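Local coordinates for protein AxyAgu115A (Amphibacillus xylanus NBRC 15112, PDB 6NPS) that probably removes glucuronic acid side groups from hemicelluloses such as arabinoglucuronoxylan, acting as a family GH115 alpha-glucuronidase, at residues 30-38 and 232-240; 169-179 and 209-219. The protein carries 3 engineered substitutions. One frame throughout, in Å; residues are numbered along the deposited sequence.

Interaction 1: residues 30-38 and 232-240; sequences SGVRKIANK and VELADEYGV
Gly31 and Tyr238, with CA atoms 4.5 Å apart, mark the crossing of two helices whose axes, over 30-38 and 232-238, approach to 8.8 Å and run nearly perpendicular, at 83°. The backbones meet here with no side chain between them: CA of Gly31 makes a CA-H...O contact of 3.3 Å with O of Glu237, and a CB on the glycine would collide with that oxygen. A water spans the same place, accepting from Gly31 N and donating to Glu237 O, which also accepts from Lys120.

Beside the crossing, the Tyr238 side chain sits as a knob in the hole formed by Gly31, Lys34, Ile35 and Lys38. Its CE1 approaches Ile35 CD1 to 3.6 Å and lies near Lys34 CB, while its OH comes 3.3 Å from Lys38 CE. The phenol is not bonded to that lysine; OH is hydrogen-bonded to Asp199, and Lys38 NZ forms a salt bridge to the other oxygen of the same carboxylate. One acid of helix 195-207 thus ties both partners together.

Glu237 makes the polar side-chain contacts. With CG anti to the backbone N (chi1 -171°) and the chain extended beyond it, the carboxylate reaches the start of helix 30-38. There OE2 accepts from Ser30 OG at 2.8 Å, nearly in line with its C-O bond. OE1 faces Lys34 NZ at 3.3 Å, a salt bridge with a weak hydrogen bond, reached because the lysine chain bends near its end and crosses the glutamate at about a right angle.

Helix 230-238 then stops in a Schellman motif with Gly239 as C-prime residue. Near-orthogonal helix packing over a glycine here joins the N-terminal alpha/beta part, where helix 30-47 lies against strand 64-69, to the TIM barrel.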
loop_
_atom_site.group_PDB
_atom_site.type_symbol
_atom_site.label_atom_id
_atom_site.label_comp_id
_atom_site.label_asym_id
_atom_site.label_seq_id
_atom_site.Cartn_x
_atom_site.Cartn_y
_atom_site.Cartn_z
ATOM N N SER A 30 12.273 4.624 64.724
ATOM C CA SER A 30 11.172 5.460 64.263
ATOM C C SER A 30 10.451 4.840 63.071
ATOM O O SER A 30 9.213 4.857 62.997
ATOM C CB SER A 30 11.722 6.834 63.886
ATOM O OG SER A 30 10.755 7.833 64.119
ATOM N N GLY A 31 11.213 4.308 62.117
ATOM C CA GLY A 31 10.600 3.721 60.940
ATOM C C GLY A 31 9.785 2.474 61.258
ATOM O O GLY A 31 8.768 2.214 60.619
ATOM N N VAL A 32 10.247 1.669 62.222
ATOM C CA VAL A 32 9.514 0.473 62.631
ATOM C C VAL A 32 8.197 0.858 63.294
ATOM O O VAL A 32 7.146 0.286 62.989
ATOM C CB VAL A 32 10.398 -0.387 63.548
ATOM C CG1 VAL A 32 9.575 -1.516 64.184
ATOM C CG2 VAL A 32 11.582 -0.929 62.756
ATOM N N ARG A 33 8.218 1.868 64.161
ATOM C CA ARG A 33 6.981 2.359 64.761
ATOM C C ARG A 33 5.998 2.843 63.696
ATOM O O ARG A 33 4.798 2.552 63.781
ATOM C CB ARG A 33 7.298 3.478 65.754
ATOM C CG ARG A 33 6.510 3.407 67.059
ATOM C CD ARG A 33 7.324 3.943 68.231
ATOM N NE ARG A 33 7.997 5.187 67.866
ATOM C CZ ARG A 33 9.240 5.512 68.224
ATOM N NH1 ARG A 33 9.961 4.678 68.966
ATOM N NH2 ARG A 33 9.764 6.668 67.828
ATOM N N LYS A 34 6.490 3.551 62.660
ATOM C CA LYS A 34 5.606 3.996 61.571
ATOM C C LYS A 34 4.995 2.823 60.803
ATOM O O LYS A 34 3.842 2.907 60.348
ATOM C CB LYS A 34 6.362 4.904 60.599
ATOM C CG LYS A 34 6.872 6.176 61.232
ATOM C CD LYS A 34 7.702 6.972 60.243
ATOM C CE LYS A 34 6.835 7.955 59.470
ATOM N NZ LYS A 34 7.343 9.353 59.642
ATOM N N ILE A 35 5.769 1.760 60.560
ATOM C CA ILE A 35 5.201 0.583 59.894
ATOM C C ILE A 35 4.168 -0.086 60.812
ATOM O O ILE A 35 3.098 -0.512 60.368
ATOM C CB ILE A 35 6.339 -0.378 59.495
ATOM C CG1 ILE A 35 7.264 0.264 58.444
ATOM C CG2 ILE A 35 5.795 -1.733 59.044
ATOM C CD1 ILE A 35 6.581 0.508 57.124
ATOM N N ALA A 36 4.469 -0.161 62.121
ATOM C CA ALA A 36 3.523 -0.718 63.093
ATOM C C ALA A 36 2.184 0.023 63.064
ATOM O O ALA A 36 1.114 -0.611 63.122
ATOM C CB ALA A 36 4.135 -0.677 64.496
ATOM N N ASN A 37 2.215 1.361 62.926
ATOM C CA ASN A 37 0.967 2.118 62.749
ATOM C C ASN A 37 0.236 1.767 61.456
ATOM O O ASN A 37 -1.002 1.784 61.421
ATOM C CB ASN A 37 1.248 3.612 62.788
ATOM C CG ASN A 37 1.561 4.087 64.177
ATOM O OD1 ASN A 37 1.078 3.514 65.167
ATOM N ND2 ASN A 37 2.400 5.118 64.277
ATOM N N LYS A 38 0.964 1.476 60.373
ATOM C CA LYS A 38 0.300 1.023 59.159
ATOM C C LYS A 38 -0.376 -0.320 59.379
ATOM O O LYS A 38 -1.487 -0.552 58.893
ATOM C CB LYS A 38 1.310 0.932 58.026
ATOM C CG LYS A 38 1.900 2.308 57.660
ATOM C CD LYS A 38 2.612 2.247 56.320
ATOM C CE LYS A 38 3.263 3.584 55.945
ATOM N NZ LYS A 38 2.282 4.698 55.781
ATOM N N VAL A 232 14.611 11.963 51.083
ATOM C CA VAL A 232 15.787 11.236 51.535
ATOM C C VAL A 232 15.635 10.854 53.003
ATOM O O VAL A 232 15.941 9.718 53.409
ATOM C CB VAL A 232 17.022 12.123 51.319
ATOM C CG1 VAL A 232 18.252 11.469 51.872
ATOM C CG2 VAL A 232 17.183 12.399 49.861
ATOM N N GLU A 233 15.192 11.804 53.824
ATOM C CA GLU A 233 15.089 11.515 55.251
ATOM C C GLU A 233 14.060 10.415 55.492
ATOM O O GLU A 233 14.312 9.497 56.277
ATOM C CB GLU A 233 14.742 12.783 56.029
ATOM C CG GLU A 233 15.814 13.850 55.996
ATOM C CD GLU A 233 15.309 15.245 56.426
ATOM O OE1 GLU A 233 16.151 16.121 56.720
ATOM O OE2 GLU A 233 14.080 15.478 56.461
ATOM N N LEU A 234 12.931 10.451 54.766
ATOM C CA LEU A 234 11.875 9.450 54.954
ATOM C C LEU A 234 12.343 8.071 54.499
ATOM O O LEU A 234 12.102 7.066 55.184
ATOM C CB LEU A 234 10.608 9.875 54.187
ATOM C CG LEU A 234 9.334 9.029 54.400
ATOM C CD1 LEU A 234 8.967 9.018 55.899
ATOM C CD2 LEU A 234 8.148 9.493 53.563
ATOM N N ALA A 235 13.006 7.989 53.339
ATOM C CA ALA A 235 13.530 6.695 52.891
ATOM C C ALA A 235 14.449 6.089 53.953
ATOM O O ALA A 235 14.339 4.904 54.305
ATOM C CB ALA A 235 14.283 6.846 51.559
ATOM N N ASP A 236 15.370 6.894 54.450
ATOM C CA ASP A 236 16.342 6.442 55.434
ATOM C C ASP A 236 15.660 5.998 56.727
ATOM O O ASP A 236 16.084 5.026 57.346
ATOM C CB ASP A 236 17.322 7.567 55.703
ATOM C CG ASP A 236 18.304 7.228 56.797
ATOM O OD1 ASP A 236 19.268 6.471 56.512
ATOM O OD2 ASP A 236 18.103 7.721 57.929
ATOM N N GLU A 237 14.604 6.700 57.143
ATOM C CA GLU A 237 13.823 6.277 58.307
ATOM C C GLU A 237 13.217 4.877 58.107
ATOM O O GLU A 237 13.273 4.019 58.998
ATOM C CB GLU A 237 12.734 7.308 58.575
ATOM C CG GLU A 237 12.004 7.108 59.867
ATOM C CD GLU A 237 11.032 8.229 60.179
ATOM O OE1 GLU A 237 10.595 8.940 59.240
ATOM O OE2 GLU A 237 10.708 8.396 61.375
ATOM N N TYR A 238 12.626 4.632 56.945
ATOM C CA TYR A 238 12.048 3.334 56.676
ATOM C C TYR A 238 13.087 2.269 56.342
ATOM O O TYR A 238 12.733 1.087 56.288
ATOM C CB TYR A 238 11.081 3.430 55.506
ATOM C CG TYR A 238 9.704 4.000 55.797
ATOM C CD1 TYR A 238 8.896 3.471 56.817
ATOM C CD2 TYR A 238 9.194 5.029 55.026
ATOM C CE1 TYR A 238 7.629 3.978 57.052
ATOM C CE2 TYR A 238 7.944 5.539 55.254
ATOM C CZ TYR A 238 7.156 5.021 56.262
ATOM O OH TYR A 238 5.904 5.551 56.473
ATOM N N GLY A 239 14.337 2.643 56.080
ATOM C CA GLY A 239 15.299 1.666 55.598
ATOM C C GLY A 239 15.104 1.280 54.147
ATOM O O GLY A 239 15.545 0.202 53.745
ATOM N N VAL A 240 14.458 2.123 53.343
ATOM C CA VAL A 240 14.498 1.992 51.891
ATOM C C VAL A 240 15.864 2.499 51.429
ATOM O O VAL A 240 16.182 3.676 51.598
ATOM C CB VAL A 240 13.357 2.766 51.226
ATOM C CG1 VAL A 240 13.517 2.781 49.682
ATOM C CG2 VAL A 240 12.014 2.172 51.651
HETATM O O HOH W 1 13.918 4.375 61.600
#

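Interaction 2: residues 169-179 and 209-219; sequences KYRGFFINDEW and KGNYLWPAMWS
Phe174 and Trp214 pair in parallel on neighbouring strands, with Trp214 N bonded to Phe173 O and Ile175 N to Trp214 O. Phe174 CB lies 3.8 Å from Trp214 CE3; CG, 3.4 Å from CE3 and anti to the backbone N (chi1 173°), lays the ring against it. CD1 meets Trp214 CB, and CD2 stays close to CE3, so the indole presents its edge to one face of the phenyl ring, a T-shaped stack with planes at 67°. Asn176 CB covers the opposite face. CE1 has Pro215 O at 3.6 Å by the ring edge and Met217 CG a little farther, and CZ ends at Met217 CE.

At the strand starts, Arg171 grips Lys209 O side-on through NE (2.9 Å) and NH2 (2.8 Å), with the oxygen in the guanidinium plane. Asn211 lies over one face of that group; its OD1 accepts from Arg171 N, and its ND2 donates to Lys169 O. Glu95 binds both Arg171 NH2 and Asn211 ND2. A leucine in place of Arg171 would probably strip Lys209 O of these two donors and leave Glu95 without its charged mate.

Past the strands, Glu178 OE2 accepts from Trp218 N at 2.6 Å, on the syn side. Aromatic rings packed on one face of adjacent barrel strands, with charged side chains holding backbone atoms at either end, imply a pairing fixed beyond its few strand hydrogen bonds.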
loop_
_atom_site.group_PDB
_atom_site.type_symbol
_atom_site.label_atom_id
_atom_site.label_comp_id
_atom_site.label_asym_id
_atom_site.label_seq_id
_atom_site.Cartn_x
_atom_site.Cartn_y
_atom_site.Cartn_z
ATOM N N LYS A 169 20.375 -9.812 47.524
ATOM C CA LYS A 169 20.687 -8.871 48.608
ATOM C C LYS A 169 19.959 -7.526 48.474
ATOM O O LYS A 169 19.435 -6.996 49.475
ATOM C CB LYS A 169 22.183 -8.635 48.691
ATOM C CG LYS A 169 22.552 -7.882 49.996
ATOM C CD LYS A 169 24.073 -7.748 50.155
ATOM C CE LYS A 169 24.435 -7.144 51.518
ATOM N NZ LYS A 169 25.909 -6.881 51.660
ATOM N N TYR A 170 19.925 -6.946 47.265
ATOM C CA TYR A 170 19.232 -5.682 47.002
ATOM C C TYR A 170 18.163 -5.889 45.929
ATOM O O TYR A 170 18.463 -6.408 44.848
ATOM C CB TYR A 170 20.216 -4.622 46.537
ATOM C CG TYR A 170 21.345 -4.392 47.528
ATOM C CD1 TYR A 170 21.089 -3.830 48.786
ATOM C CD2 TYR A 170 22.666 -4.761 47.230
ATOM C CE1 TYR A 170 22.098 -3.582 49.666
ATOM C CE2 TYR A 170 23.706 -4.515 48.149
ATOM C CZ TYR A 170 23.397 -3.931 49.359
ATOM O OH TYR A 170 24.370 -3.681 50.305
ATOM N N ARG A 171 16.927 -5.463 46.217
ATOM C CA ARG A 171 15.754 -5.899 45.435
ATOM C C ARG A 171 14.819 -4.706 45.304
ATOM O O ARG A 171 14.373 -4.169 46.326
ATOM C CB ARG A 171 14.984 -7.064 46.113
ATOM C CG ARG A 171 15.786 -8.294 46.586
ATOM C CD ARG A 171 14.950 -9.217 47.537
ATOM N NE ARG A 171 14.416 -8.499 48.697
ATOM C CZ ARG A 171 15.152 -8.097 49.741
ATOM N NH1 ARG A 171 16.467 -8.379 49.789
ATOM N NH2 ARG A 171 14.558 -7.458 50.747
ATOM N N GLY A 172 14.515 -4.270 44.085
ATOM C CA GLY A 172 13.581 -3.164 43.987
ATOM C C GLY A 172 13.247 -2.766 42.566
ATOM O O GLY A 172 13.363 -3.557 41.625
ATOM N N PHE A 173 12.857 -1.496 42.426
ATOM C CA PHE A 173 12.421 -0.991 41.149
ATOM C C PHE A 173 12.801 0.485 40.967
ATOM O O PHE A 173 13.237 1.186 41.887
ATOM C CB PHE A 173 10.903 -1.214 40.970
ATOM C CG PHE A 173 10.026 -0.517 42.031
ATOM C CD1 PHE A 173 9.696 0.855 41.917
ATOM C CD2 PHE A 173 9.506 -1.237 43.102
ATOM C CE1 PHE A 173 8.873 1.485 42.865
ATOM C CE2 PHE A 173 8.666 -0.624 44.065
ATOM C CZ PHE A 173 8.349 0.747 43.947
ATOM N N PHE A 174 12.592 0.923 39.734
ATOM C CA PHE A 174 12.975 2.233 39.201
ATOM C C PHE A 174 11.700 2.847 38.642
ATOM O O PHE A 174 11.093 2.280 37.719
ATOM C CB PHE A 174 14.008 2.032 38.081
ATOM C CG PHE A 174 14.395 3.274 37.317
ATOM C CD1 PHE A 174 14.333 4.538 37.901
ATOM C CD2 PHE A 174 14.882 3.151 36.012
ATOM C CE1 PHE A 174 14.710 5.667 37.185
ATOM C CE2 PHE A 174 15.280 4.276 35.289
ATOM C CZ PHE A 174 15.191 5.541 35.885
ATOM N N ILE A 175 11.245 3.937 39.248
ATOM C CA ILE A 175 10.189 4.754 38.661
ATOM C C ILE A 175 10.802 5.567 37.523
ATOM O O ILE A 175 11.601 6.471 37.776
ATOM C CB ILE A 175 9.575 5.676 39.715
ATOM C CG1 ILE A 175 9.104 4.867 40.915
ATOM C CG2 ILE A 175 8.459 6.566 39.099
ATOM C CD1 ILE A 175 8.984 5.757 42.154
ATOM N N ASN A 176 10.428 5.279 36.276
ATOM C CA ASN A 176 11.066 5.923 35.134
ATOM C C ASN A 176 10.010 6.266 34.089
ATOM O O ASN A 176 8.824 5.991 34.264
ATOM C CB ASN A 176 12.157 5.028 34.529
ATOM C CG ASN A 176 13.017 5.749 33.459
ATOM O OD1 ASN A 176 13.413 5.145 32.455
ATOM N ND2 ASN A 176 13.304 7.038 33.682
ATOM N N ASP A 177 10.445 6.886 32.992
ATOM C CA ASP A 177 9.551 7.204 31.884
ATOM C C ASP A 177 8.270 7.852 32.410
ATOM O O ASP A 177 7.154 7.500 32.020
ATOM C CB ASP A 177 9.251 5.937 31.067
ATOM C CG ASP A 177 10.465 5.005 30.946
ATOM O OD1 ASP A 177 11.501 5.450 30.407
ATOM O OD2 ASP A 177 10.397 3.834 31.379
ATOM N N GLU A 178 8.440 8.782 33.355
ATOM C CA GLU A 178 7.338 9.133 34.238
ATOM C C GLU A 178 6.496 10.295 33.721
ATOM O O GLU A 178 5.539 10.692 34.392
ATOM C CB GLU A 178 7.857 9.405 35.666
ATOM C CG GLU A 178 8.698 10.689 35.851
ATOM C CD GLU A 178 10.193 10.396 35.797
ATOM O OE1 GLU A 178 10.585 9.314 35.278
ATOM O OE2 GLU A 178 10.977 11.242 36.239
ATOM N N TRP A 179 6.796 10.818 32.526
ATOM C CA TRP A 179 5.945 11.829 31.942
ATOM C C TRP A 179 5.331 11.279 30.664
ATOM O O TRP A 179 6.017 10.580 29.912
ATOM C CB TRP A 179 6.719 13.123 31.631
ATOM C CG TRP A 179 6.997 13.940 32.878
ATOM C CD1 TRP A 179 8.154 13.945 33.612
ATOM C CD2 TRP A 179 6.090 14.839 33.553
ATOM N NE1 TRP A 179 8.026 14.794 34.697
ATOM C CE2 TRP A 179 6.773 15.352 34.687
ATOM C CE3 TRP A 179 4.773 15.258 33.313
ATOM C CZ2 TRP A 179 6.182 16.264 35.571
ATOM C CZ3 TRP A 179 4.188 16.161 34.195
ATOM C CH2 TRP A 179 4.895 16.655 35.308
ATOM N N LYS A 209 8.359 -6.731 49.972
ATOM C CA LYS A 209 9.619 -7.229 50.531
ATOM C C LYS A 209 10.854 -6.737 49.762
ATOM O O LYS A 209 11.914 -7.394 49.791
ATOM C CB LYS A 209 9.611 -8.757 50.635
ATOM C CG LYS A 209 8.372 -9.261 51.415
ATOM C CD LYS A 209 8.235 -10.761 51.393
ATOM C CE LYS A 209 7.916 -11.263 49.994
ATOM N NZ LYS A 209 6.448 -11.454 49.760
ATOM N N GLY A 210 10.708 -5.632 49.007
ATOM C CA GLY A 210 11.838 -4.990 48.377
ATOM C C GLY A 210 12.580 -4.111 49.394
ATOM O O GLY A 210 12.123 -3.852 50.527
ATOM N N ASN A 211 13.785 -3.656 48.998
ATOM C CA ASN A 211 14.544 -2.783 49.887
ATOM C C ASN A 211 15.315 -1.689 49.147
ATOM O O ASN A 211 16.047 -0.939 49.798
ATOM C CB ASN A 211 15.539 -3.601 50.785
ATOM C CG ASN A 211 16.604 -4.371 49.966
ATOM O OD1 ASN A 211 16.676 -4.235 48.749
ATOM N ND2 ASN A 211 17.443 -5.171 50.648
ATOM N N TYR A 212 15.144 -1.530 47.831
ATOM C CA TYR A 212 16.024 -0.676 47.042
ATOM C C TYR A 212 15.193 0.066 46.002
ATOM O O TYR A 212 14.314 -0.531 45.388
ATOM C CB TYR A 212 17.103 -1.540 46.362
ATOM C CG TYR A 212 18.158 -0.844 45.483
ATOM C CD1 TYR A 212 18.323 -1.218 44.155
ATOM C CD2 TYR A 212 19.048 0.104 46.020
ATOM C CE1 TYR A 212 19.281 -0.653 43.359
ATOM C CE2 TYR A 212 20.019 0.704 45.198
ATOM C CZ TYR A 212 20.146 0.298 43.892
ATOM O OH TYR A 212 21.093 0.860 43.070
ATOM N N LEU A 213 15.471 1.355 45.799
ATOM C CA LEU A 213 14.661 2.182 44.899
ATOM C C LEU A 213 15.545 3.122 44.077
ATOM O O LEU A 213 16.462 3.740 44.635
ATOM C CB LEU A 213 13.658 3.010 45.731
ATOM C CG LEU A 213 12.771 4.015 44.992
ATOM C CD1 LEU A 213 11.714 3.289 44.165
ATOM C CD2 LEU A 213 12.109 4.940 46.004
ATOM N N TRP A 214 15.274 3.224 42.765
ATOM C CA TRP A 214 15.685 4.374 41.979
ATOM C C TRP A 214 14.474 5.286 41.819
ATOM O O TRP A 214 13.444 4.860 41.255
ATOM C CB TRP A 214 16.213 3.988 40.596
ATOM C CG TRP A 214 17.493 3.180 40.520
ATOM C CD1 TRP A 214 18.302 2.773 41.563
ATOM C CD2 TRP A 214 18.085 2.666 39.322
ATOM N NE1 TRP A 214 19.347 2.017 41.065
ATOM C CE2 TRP A 214 19.236 1.940 39.702
ATOM C CE3 TRP A 214 17.730 2.723 37.953
ATOM C CZ2 TRP A 214 20.043 1.271 38.770
ATOM C CZ3 TRP A 214 18.516 2.052 37.033
ATOM C CH2 TRP A 214 19.661 1.326 37.446
ATOM N N PRO A 215 14.547 6.522 42.276
ATOM C CA PRO A 215 13.382 7.409 42.228
ATOM C C PRO A 215 13.219 8.057 40.868
ATOM O O PRO A 215 14.053 7.927 39.962
ATOM C CB PRO A 215 13.709 8.462 43.279
ATOM C CG PRO A 215 15.210 8.580 43.185
ATOM C CD PRO A 215 15.724 7.182 42.880
ATOM N N ALA A 216 12.089 8.743 40.722
ATOM C CA ALA A 216 11.859 9.511 39.507
ATOM C C ALA A 216 12.919 10.600 39.371
ATOM O O ALA A 216 13.368 11.189 40.369
ATOM C CB ALA A 216 10.458 10.124 39.529
ATOM N N MET A 217 13.349 10.828 38.132
ATOM C CA MET A 217 14.508 11.658 37.869
ATOM C C MET A 217 14.396 12.492 36.605
ATOM O O MET A 217 15.342 13.224 36.304
ATOM C CB MET A 217 15.781 10.797 37.772
ATOM C CG MET A 217 15.580 9.613 36.839
ATOM S SD MET A 217 16.198 9.721 35.137
ATOM C CE MET A 217 17.727 8.811 35.330
ATOM N N TRP A 218 13.291 12.427 35.858
ATOM C CA TRP A 218 13.264 13.175 34.601
ATOM C C TRP A 218 13.059 14.668 34.828
ATOM O O TRP A 218 13.840 15.488 34.322
ATOM C CB TRP A 218 12.204 12.620 33.645
ATOM C CG TRP A 218 12.792 11.546 32.787
ATOM C CD1 TRP A 218 14.032 10.988 32.922
ATOM C CD2 TRP A 218 12.181 10.893 31.666
ATOM N NE1 TRP A 218 14.230 10.024 31.969
ATOM C CE2 TRP A 218 13.113 9.946 31.180
ATOM C CE3 TRP A 218 10.939 11.015 31.024
ATOM C CZ2 TRP A 218 12.841 9.127 30.081
ATOM C CZ3 TRP A 218 10.673 10.198 29.938
ATOM C CH2 TRP A 218 11.619 9.267 29.479
ATOM N N SER A 219 11.990 15.052 35.527
ATOM C CA SER A 219 11.746 16.450 35.893
ATOM C C SER A 219 11.548 16.565 37.403
ATOM O O SER A 219 10.634 17.243 37.906
ATOM C CB SER A 219 10.548 17.025 35.148
ATOM O OG SER A 219 9.356 16.760 35.866
#

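Both contacts involve the TIM barrel, but at different depths. Interaction 2 is buried and joins two adjacent strands within its parallel sheet; interaction 1 is smaller and only partly buried, setting a helix of the N-terminal region against a barrel helix. The former combines strand hydrogen bonds, aromatic packing and side chains that grip backbone atoms, whereas the latter relies on one knob, a close glycine, a water and the Glu237-Lys34 ion pair. They touch directly, Val240 CG1 lying 4.0 Å from Leu213 CB. Helix 195-207 serves both: Phe202 packs on Leu213 and Leu234, Leu205 on Phe173 and Val240, while its Asp199 faces the domain junction.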